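Local coordinates for protein 2-keto acid:ferredoxin oxidoreductase subunit alpha (Pyrococcus furiosus, PDB 1YD7) that probably forms the alpha subunit of a ferredoxin-dependent enzyme that oxidatively decarboxylates 2-oxoglutarate and joins the product to coenzyme A as succinyl-CoA, at residues F13-G18 against I29-I34; T92-P97 against V116-V121; T159-F164 against M192-Y197. All blocks are in the same frame, centred on the assembly; numbering follows the deposited sequence. Where two conformers were deposited one is given.

Interaction 1 of 3, residues F13-G18 against I29-I34; sequences FPFPVG and IARAAI
Phe15 lies flat against the aliphatic part of Arg31, and this CH-pi contact carries most of the meeting between the loop 13-18 and the helical turn 29-34. Arg31 CG stands 3.7 Å from the centroid of the Phe15 ring and 7° off the ring normal, essentially over its centre. Beyond CG the arginine runs extended to NE, passing the phenylalanine in the opposite direction, which brings the guanidinium over Phe15 CB with its plane 23° from that of the ring. Phe15 CG sits between its own backbone N and carbonyl carbon (chi1 44°), the crowded position, and from there the ring reaches back to the helix until CZ is 3.6 Å from Arg31 O.

Helix 25-36 carries residues of the thiamine diphosphate-binding family domain of pyruvate:ferredoxin oxidoreductases; the loop leading into strand 19-24 is packed against the side of this helix that carries Arg31 and Ile34.

Apolar packing adds Ile34, whose CG2 meets two aromatic edges: Phe15 CZ at 3.8 Å and Phe13 CD1 at 3.9 Å. Replacing Phe15 by an alanine would probably leave the Arg31 methylenes without a ring over them, take one of the two aromatic neighbours from Ile34 CG2, and leave the Tyr59 ring without its edge-to-face partner.

The polar end of Arg31 is engaged mainly by acids outside the loop, NE with Glu27 and NH1 with Asp21, both as salt bridges. These would hold the guanidinium in place beside Pro16, whose CD lies 3.8 Å from NH1.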
loop_
_atom_site.group_PDB
_atom_site.type_symbol
_atom_site.label_atom_id
_atom_site.label_comp_id
_atom_site.label_asym_id
_atom_site.label_seq_id
_atom_site.Cartn_x
_atom_site.Cartn_y
_atom_site.Cartn_z
ATOM N N PHE A 13 -2.015 -14.802 10.112
ATOM C CA PHE A 13 -2.494 -13.450 9.774
ATOM C C PHE A 13 -3.590 -12.935 10.726
ATOM O O PHE A 13 -4.345 -13.707 11.294
ATOM C CB PHE A 13 -2.925 -13.361 8.300
ATOM C CG PHE A 13 -1.773 -13.496 7.310
ATOM C CD1 PHE A 13 -1.059 -12.386 6.891
ATOM C CD2 PHE A 13 -1.410 -14.737 6.812
ATOM C CE1 PHE A 13 -0.015 -12.510 5.966
ATOM C CE2 PHE A 13 -0.365 -14.878 5.898
ATOM C CZ PHE A 13 0.332 -13.767 5.469
ATOM N N PRO A 14 -3.633 -11.614 10.943
ATOM C CA PRO A 14 -4.546 -11.009 11.918
ATOM C C PRO A 14 -5.939 -10.711 11.376
ATOM O O PRO A 14 -6.771 -10.172 12.093
ATOM C CB PRO A 14 -3.829 -9.702 12.274
ATOM C CG PRO A 14 -3.101 -9.345 11.021
ATOM C CD PRO A 14 -2.786 -10.599 10.285
ATOM N N PHE A 15 -6.171 -11.059 10.120
ATOM C CA PHE A 15 -7.470 -10.933 9.487
ATOM C C PHE A 15 -7.790 -12.248 8.780
ATOM O O PHE A 15 -6.874 -13.020 8.480
ATOM C CB PHE A 15 -7.504 -9.779 8.488
ATOM C CG PHE A 15 -6.300 -9.702 7.597
ATOM C CD1 PHE A 15 -6.194 -10.503 6.462
ATOM C CD2 PHE A 15 -5.277 -8.802 7.883
ATOM C CE1 PHE A 15 -5.074 -10.419 5.642
ATOM C CE2 PHE A 15 -4.141 -8.717 7.066
ATOM C CZ PHE A 15 -4.042 -9.520 5.946
ATOM N N PRO A 16 -9.087 -12.511 8.521
ATOM C CA PRO A 16 -9.474 -13.742 7.828
ATOM C C PRO A 16 -8.941 -13.820 6.390
ATOM O O PRO A 16 -9.006 -12.836 5.630
ATOM C CB PRO A 16 -11.020 -13.692 7.848
ATOM C CG PRO A 16 -11.374 -12.732 8.920
ATOM C CD PRO A 16 -10.264 -11.716 8.902
ATOM N N VAL A 17 -8.435 -14.997 6.036
ATOM C CA VAL A 17 -7.867 -15.254 4.723
ATOM C C VAL A 17 -8.390 -16.603 4.211
ATOM O O VAL A 17 -8.774 -17.453 4.998
ATOM C CB VAL A 17 -6.301 -15.288 4.756
ATOM C CG1 VAL A 17 -5.750 -13.973 5.263
ATOM C CG2 VAL A 17 -5.787 -16.460 5.602
ATOM N N GLY A 18 -8.358 -16.813 2.901
ATOM C CA GLY A 18 -8.791 -18.076 2.348
ATOM C C GLY A 18 -10.316 -18.195 2.377
ATOM O O GLY A 18 -10.856 -19.302 2.486
ATOM N N ILE A 29 -6.936 -2.760 0.416
ATOM C CA ILE A 29 -5.551 -2.275 0.269
ATOM C C ILE A 29 -4.628 -2.802 1.388
ATOM O O ILE A 29 -3.633 -3.466 1.109
ATOM C CB ILE A 29 -5.508 -0.726 0.181
ATOM C CG1 ILE A 29 -6.241 -0.252 -1.066
ATOM C CG2 ILE A 29 -4.084 -0.220 0.175
ATOM C CD1 ILE A 29 -6.320 1.282 -1.214
ATOM N N ALA A 30 -5.008 -2.588 2.640
ATOM C CA ALA A 30 -4.244 -3.077 3.787
ATOM C C ALA A 30 -4.010 -4.593 3.815
ATOM O O ALA A 30 -2.897 -5.069 4.057
ATOM C CB ALA A 30 -4.926 -2.636 5.085
ATOM N N ARG A 31 -5.070 -5.364 3.599
ATOM C CA ARG A 31 -4.941 -6.810 3.568
ATOM C C ARG A 31 -4.030 -7.300 2.443
ATOM O O ARG A 31 -3.244 -8.231 2.640
ATOM C CB ARG A 31 -6.304 -7.472 3.425
ATOM C CG ARG A 31 -7.157 -7.308 4.632
ATOM C CD ARG A 31 -8.389 -8.247 4.605
ATOM N NE ARG A 31 -9.348 -7.873 5.655
ATOM C CZ ARG A 31 -10.367 -8.633 6.072
ATOM N NH1 ARG A 31 -10.562 -9.861 5.604
ATOM N NH2 ARG A 31 -11.179 -8.168 7.006
ATOM N N ALA A 32 -4.188 -6.706 1.265
ATOM C CA ALA A 32 -3.350 -7.023 0.109
ATOM C C ALA A 32 -1.869 -6.697 0.367
ATOM O O ALA A 32 -0.990 -7.501 0.068
ATOM C CB ALA A 32 -3.836 -6.263 -1.115
ATOM N N ALA A 33 -1.621 -5.506 0.904
ATOM C CA ALA A 33 -0.269 -5.051 1.194
ATOM C C ALA A 33 0.421 -6.042 2.122
ATOM O O ALA A 33 1.490 -6.533 1.813
ATOM C CB ALA A 33 -0.298 -3.659 1.777
ATOM N N ILE A 34 -0.260 -6.413 3.201
ATOM C CA ILE A 34 0.246 -7.384 4.155
ATOM C C ILE A 34 0.420 -8.778 3.590
ATOM O O ILE A 34 1.428 -9.448 3.865
ATOM C CB ILE A 34 -0.641 -7.394 5.407
ATOM C CG1 ILE A 34 -0.392 -6.090 6.174
ATOM C CG2 ILE A 34 -0.363 -8.594 6.252
ATOM C CD1 ILE A 34 -1.186 -5.915 7.393
#

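Interaction 2 of 3, residues T92-P97 against V116-V121; sequences TATSGP and VVIVDV
Thr92 and Val117 open a ladder of backbone hydrogen bonds between two parallel strands, with Thr92 N giving to Val117 O. Three more follow: Val119 N to Thr92 O, Thr94 N to Val119 O at 2.8 Å, and Val121 N to Thr94 O at 2.7 Å, this last nearly straight at 175°. Thr92 and Thr94 thus each use both N and O toward strand 116-121, while the alternate residues Ala93 and Ser95 stand opposite Val119 and Val121. The strands run nearly parallel, their axes 4.6 Å apart at closest.

Where strand 92-95 ends, Val121 O takes two donors, Ser95 OG at 3.1 Å and Gly96 N at 3.2 Å. They arrive from opposite faces of the carbonyl plane, the hydroxyl tilted 30° from it. Ser95 OG is anti to its backbone N (chi1 -156°); side chain and main chain thus both bind Val121 O. The backbone leaves the strand at Gly96, whose positive phi by itself favours glycine.

Side chains divide between two faces. On one, Thr92 CG2 lies beside Ile118 CG1 at 3.8 Å, the two pointing the same way; on the other, Ala93 CB meets Val119 CB at 4.0 Å. Asp120 shares the threonine face, and its OD1 is buried with no partner in the model; part of the chain is not modelled, and a missing partner cannot be excluded.

Further out, Ile77 of helix 73-85 and Met102 of helix 98-102 cover the threonine face, and Thr92 OG1 bonds to Ala42 O of the adjacent strand 40-43. Across the other flank, strand 180-185 pairs with 116-121. These are central strands of a six-stranded parallel sheet of order 2-1-3-4-6-5, with helices packed against it, consistent with the pyrimidine-binding (PYR) domain of thiamine diphosphate enzymes.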
loop_
_atom_site.group_PDB
_atom_site.type_symbol
_atom_site.label_atom_id
_atom_site.label_comp_id
_atom_site.label_asym_id
_atom_site.label_seq_id
_atom_site.Cartn_x
_atom_site.Cartn_y
_atom_site.Cartn_z
ATOM N N THR A 92 3.954 4.001 1.657
ATOM C CA THR A 92 3.465 5.184 2.326
ATOM C C THR A 92 2.151 5.570 1.655
ATOM O O THR A 92 1.847 5.077 0.570
ATOM C CB THR A 92 4.505 6.351 2.289
ATOM O OG1 THR A 92 3.943 7.531 2.896
ATOM C CG2 THR A 92 4.957 6.679 0.850
ATOM N N ALA A 93 1.375 6.425 2.319
ATOM C CA ALA A 93 0.069 6.879 1.834
ATOM C C ALA A 93 -0.098 8.372 2.016
ATOM O O ALA A 93 0.163 8.893 3.082
ATOM C CB ALA A 93 -1.063 6.149 2.537
ATOM N N THR A 94 -0.542 9.053 0.963
ATOM C CA THR A 94 -0.753 10.498 1.016
ATOM C C THR A 94 -2.077 10.869 0.354
ATOM O O THR A 94 -2.729 10.026 -0.265
ATOM C CB THR A 94 0.432 11.285 0.392
ATOM O OG1 THR A 94 0.165 12.688 0.496
ATOM C CG2 THR A 94 0.678 10.897 -1.078
ATOM N N SER A 95 -2.478 12.129 0.527
ATOM C CA SER A 95 -3.778 12.603 0.039
ATOM C C SER A 95 -3.697 14.026 -0.524
ATOM O O SER A 95 -2.930 14.852 -0.032
ATOM C CB SER A 95 -4.824 12.533 1.163
ATOM O OG SER A 95 -6.135 12.444 0.629
ATOM N N GLY A 96 -4.480 14.284 -1.572
ATOM C CA GLY A 96 -4.600 15.617 -2.164
ATOM C C GLY A 96 -3.275 16.259 -2.555
ATOM O O GLY A 96 -2.613 15.780 -3.486
ATOM N N PRO A 97 -2.867 17.336 -1.840
ATOM C CA PRO A 97 -1.616 18.022 -2.189
ATOM C C PRO A 97 -0.367 17.204 -1.851
ATOM O O PRO A 97 0.671 17.361 -2.497
ATOM C CB PRO A 97 -1.647 19.303 -1.332
ATOM C CG PRO A 97 -2.989 19.343 -0.679
ATOM C CD PRO A 97 -3.509 17.949 -0.662
ATOM N N VAL A 116 9.213 0.711 -3.961
ATOM C CA VAL A 116 8.279 1.254 -2.968
ATOM C C VAL A 116 6.880 1.416 -3.577
ATOM O O VAL A 116 6.770 1.688 -4.754
ATOM C CB VAL A 116 8.790 2.580 -2.384
ATOM C CG1 VAL A 116 8.986 3.659 -3.466
ATOM C CG2 VAL A 116 7.858 3.096 -1.256
ATOM N N VAL A 117 5.831 1.212 -2.774
ATOM C CA VAL A 117 4.415 1.491 -3.166
ATOM C C VAL A 117 3.919 2.758 -2.499
ATOM O O VAL A 117 4.005 2.897 -1.285
ATOM C CB VAL A 117 3.522 0.299 -2.807
ATOM C CG1 VAL A 117 2.045 0.553 -3.103
ATOM C CG2 VAL A 117 4.006 -0.901 -3.565
ATOM N N ILE A 118 3.451 3.712 -3.294
ATOM C CA ILE A 118 2.870 4.943 -2.770
ATOM C C ILE A 118 1.378 4.983 -3.102
ATOM O O ILE A 118 0.993 5.030 -4.280
ATOM C CB ILE A 118 3.515 6.220 -3.354
ATOM C CG1 ILE A 118 5.002 6.337 -2.972
ATOM C CG2 ILE A 118 2.736 7.450 -2.886
ATOM C CD1 ILE A 118 5.961 5.808 -4.026
ATOM N N VAL A 119 0.547 4.973 -2.055
ATOM C CA VAL A 119 -0.900 5.153 -2.198
ATOM C C VAL A 119 -1.172 6.631 -2.191
ATOM O O VAL A 119 -0.839 7.321 -1.245
ATOM C CB VAL A 119 -1.702 4.460 -1.082
ATOM C CG1 VAL A 119 -3.242 4.594 -1.329
ATOM C CG2 VAL A 119 -1.334 3.014 -1.011
ATOM N N ASP A 120 -1.705 7.121 -3.296
ATOM C CA ASP A 120 -2.143 8.498 -3.412
ATOM C C ASP A 120 -3.683 8.495 -3.360
ATOM O O ASP A 120 -4.324 7.934 -4.241
ATOM C CB ASP A 120 -1.645 9.059 -4.743
ATOM C CG ASP A 120 -2.050 10.514 -4.980
ATOM O OD1 ASP A 120 -2.377 11.264 -4.030
ATOM O OD2 ASP A 120 -2.020 10.905 -6.162
ATOM N N VAL A 121 -4.273 9.114 -2.345
ATOM C CA VAL A 121 -5.756 9.240 -2.299
ATOM C C VAL A 121 -6.262 10.549 -2.911
ATOM O O VAL A 121 -6.047 11.627 -2.373
ATOM C CB VAL A 121 -6.303 9.085 -0.870
ATOM C CG1 VAL A 121 -7.846 9.101 -0.863
ATOM C CG2 VAL A 121 -5.771 7.792 -0.256
#

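Interaction 3 of 3, residues T159-F164 against M192-Y197; sequences TVQEAF and MRERVY
Val160 packs on Met192, Glu194 and Val196 in the tight part of the contact. Its CG2 lies 3.4 Å from Met192 O and 3.7 Å from Met192 CB (a selenomethionine), and its CB is 3.7 Å from Glu194 CB, while CG1 looks toward Val196 CG1 at a looser 4.2 Å, those two side chains crossing at about a right angle. Ala28 of helix 25-36 packs on Val160 as well, and Val196 also rests on Ile23 of strand 19-24.

The other side is wetter. Glu194 reaches out extended, CG anti to its backbone N (chi1 163°), and sets OE1 against the first turn of the helix, where Gln161 N donates a weak bond of 3.3 Å. Gln161, bent at chi2, is joined to the Tyr197 backbone through water: one molecule joins NE2 to Tyr197 O and a second joins OE1 to Tyr197 N. A third donates to both Gln161 OE1 and Glu194 OE2, its oxygen 2.6 Å from Glu194 OE2. Gln161 NE2 also bonds to Asp165.

Thr159 OG1 caps the helix by accepting from Glu162 N at 3.1 Å. With the Glu194 carboxylate beside the same N-terminal turn, its negative charge would probably be favoured by the helix dipole.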
loop_
_atom_site.group_PDB
_atom_site.type_symbol
_atom_site.label_atom_id
_atom_site.label_comp_id
_atom_site.label_asym_id
_atom_site.label_seq_id
_atom_site.Cartn_x
_atom_site.Cartn_y
_atom_site.Cartn_z
ATOM N N THR A 159 -12.997 -0.438 -8.167
ATOM C CA THR A 159 -13.766 -1.271 -7.278
ATOM C C THR A 159 -12.894 -1.813 -6.135
ATOM O O THR A 159 -11.640 -1.727 -6.180
ATOM C CB THR A 159 -14.341 -2.472 -8.023
ATOM O OG1 THR A 159 -13.297 -3.401 -8.334
ATOM C CG2 THR A 159 -15.021 -2.027 -9.324
ATOM N N VAL A 160 -13.570 -2.386 -5.134
ATOM C CA VAL A 160 -12.924 -3.006 -3.975
ATOM C C VAL A 160 -12.089 -4.202 -4.403
ATOM O O VAL A 160 -10.986 -4.382 -3.894
ATOM C CB VAL A 160 -13.939 -3.427 -2.883
ATOM C CG1 VAL A 160 -13.272 -4.145 -1.740
ATOM C CG2 VAL A 160 -14.705 -2.217 -2.334
ATOM N N GLN A 161 -12.617 -5.023 -5.314
ATOM C CA GLN A 161 -11.855 -6.141 -5.899
ATOM C C GLN A 161 -10.536 -5.642 -6.531
ATOM O O GLN A 161 -9.482 -6.235 -6.325
ATOM C CB GLN A 161 -12.675 -6.855 -6.959
ATOM C CG GLN A 161 -11.985 -8.069 -7.616
ATOM C CD GLN A 161 -11.773 -9.188 -6.647
ATOM O OE1 GLN A 161 -12.722 -9.667 -6.034
ATOM N NE2 GLN A 161 -10.521 -9.630 -6.500
ATOM N N GLU A 162 -10.616 -4.543 -7.276
ATOM C CA GLU A 162 -9.443 -3.921 -7.887
ATOM C C GLU A 162 -8.486 -3.280 -6.880
ATOM O O GLU A 162 -7.287 -3.321 -7.085
ATOM C CB GLU A 162 -9.871 -2.890 -8.918
ATOM C CG GLU A 162 -10.426 -3.540 -10.161
ATOM C CD GLU A 162 -10.751 -2.546 -11.250
ATOM O OE1 GLU A 162 -10.829 -1.335 -10.959
ATOM O OE2 GLU A 162 -10.903 -2.992 -12.409
ATOM N N ALA A 163 -9.012 -2.682 -5.811
ATOM C CA ALA A 163 -8.179 -2.226 -4.705
ATOM C C ALA A 163 -7.326 -3.378 -4.140
ATOM O O ALA A 163 -6.115 -3.226 -3.947
ATOM C CB ALA A 163 -8.995 -1.586 -3.615
ATOM N N PHE A 164 -7.939 -4.541 -3.954
ATOM C CA PHE A 164 -7.194 -5.697 -3.562
ATOM C C PHE A 164 -6.131 -6.105 -4.598
ATOM O O PHE A 164 -4.937 -6.097 -4.271
ATOM C CB PHE A 164 -8.083 -6.877 -3.264
ATOM C CG PHE A 164 -7.345 -8.023 -2.638
ATOM C CD1 PHE A 164 -7.060 -8.012 -1.284
ATOM C CD2 PHE A 164 -6.886 -9.087 -3.406
ATOM C CE1 PHE A 164 -6.351 -9.052 -0.697
ATOM C CE2 PHE A 164 -6.143 -10.125 -2.831
ATOM C CZ PHE A 164 -5.895 -10.097 -1.474
HETATM N N MSE A 192 -16.344 2.212 -0.487
HETATM C CA MSE A 192 -17.190 1.187 -1.093
HETATM C C MSE A 192 -17.006 -0.084 -0.331
HETATM O O MSE A 192 -15.915 -0.328 0.177
HETATM C CB MSE A 192 -16.767 0.855 -2.507
HETATM C CG MSE A 192 -16.857 1.963 -3.463
HETATM SE SE MSE A 192 -16.598 1.296 -5.268
HETATM C CE MSE A 192 -16.528 3.058 -6.037
ATOM N N ARG A 193 -18.043 -0.920 -0.327
ATOM C CA ARG A 193 -18.038 -2.202 0.372
ATOM C C ARG A 193 -18.389 -3.259 -0.630
ATOM O O ARG A 193 -19.314 -3.073 -1.405
ATOM C CB ARG A 193 -19.096 -2.242 1.474
ATOM C CG ARG A 193 -18.796 -1.413 2.679
ATOM C CD ARG A 193 -19.879 -1.548 3.761
ATOM N NE ARG A 193 -19.633 -0.635 4.869
ATOM C CZ ARG A 193 -19.845 0.675 4.811
ATOM N NH1 ARG A 193 -20.319 1.247 3.696
ATOM N NH2 ARG A 193 -19.578 1.436 5.869
ATOM N N GLU A 194 -17.652 -4.365 -0.648
ATOM C CA GLU A 194 -17.921 -5.428 -1.598
ATOM C C GLU A 194 -17.440 -6.699 -0.983
ATOM O O GLU A 194 -16.498 -6.676 -0.183
ATOM C CB GLU A 194 -17.224 -5.150 -2.941
ATOM C CG GLU A 194 -17.103 -6.364 -3.850
ATOM C CD GLU A 194 -16.437 -6.109 -5.221
ATOM O OE1 GLU A 194 -15.956 -4.972 -5.538
ATOM O OE2 GLU A 194 -16.416 -7.103 -5.992
ATOM N N ARG A 195 -18.087 -7.814 -1.334
ATOM C CA ARG A 195 -17.692 -9.123 -0.830
ATOM C C ARG A 195 -16.631 -9.681 -1.770
ATOM O O ARG A 195 -16.896 -9.896 -2.950
ATOM C CB ARG A 195 -18.889 -10.066 -0.764
ATOM C CG ARG A 195 -18.638 -11.415 -0.087
ATOM C CD ARG A 195 -19.983 -12.191 0.055
ATOM N NE ARG A 195 -19.803 -13.432 0.806
ATOM C CZ ARG A 195 -19.943 -14.655 0.313
ATOM N NH1 ARG A 195 -20.357 -14.851 -0.930
ATOM N NH2 ARG A 195 -19.697 -15.704 1.087
ATOM N N VAL A 196 -15.421 -9.867 -1.255
ATOM C CA VAL A 196 -14.324 -10.367 -2.063
ATOM C C VAL A 196 -13.651 -11.539 -1.379
ATOM O O VAL A 196 -13.480 -11.569 -0.156
ATOM C CB VAL A 196 -13.263 -9.264 -2.419
ATOM C CG1 VAL A 196 -13.930 -8.062 -3.061
ATOM C CG2 VAL A 196 -12.511 -8.839 -1.223
ATOM N N TYR A 197 -13.304 -12.513 -2.206
ATOM C CA TYR A 197 -12.482 -13.624 -1.803
ATOM C C TYR A 197 -11.041 -13.146 -1.494
ATOM O O TYR A 197 -10.353 -12.574 -2.343
ATOM C CB TYR A 197 -12.493 -14.714 -2.892
ATOM C CG TYR A 197 -11.648 -15.884 -2.486
ATOM C CD1 TYR A 197 -12.067 -16.743 -1.486
ATOM C CD2 TYR A 197 -10.394 -16.094 -3.052
ATOM C CE1 TYR A 197 -11.268 -17.795 -1.064
ATOM C CE2 TYR A 197 -9.597 -17.173 -2.645
ATOM C CZ TYR A 197 -10.030 -18.007 -1.651
ATOM O OH TYR A 197 -9.236 -19.070 -1.211
HETATM O O HOH W 1 -10.060 -12.072 -4.774
HETATM O O HOH W 2 -13.580 -11.967 -5.227
HETATM O O HOH W 3 -15.648 -9.413 -6.931
#

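Overall arrangement
Interactions 1 and 3 are neighbours, with centres 13 Å apart, and meet through the face where helix 25-36 packs on helix 160-177: Ala32 CB comes within 3.3 Å of Phe164 O, and Ile29 CG1 within 4.0 Å of Ala163 CB. A second link runs through the two-stranded antiparallel sheet: loop 13-18 leads into strand 19-24, which pairs with 193-198. Interaction 2 stands apart in the parallel sheet, about 19 Å from each of the others between centres; its nearest atoms are about 4 Å from interaction 1 and about 8 Å from interaction 3. Interactions 1 and 2 lie on opposite sides of the chain's centre.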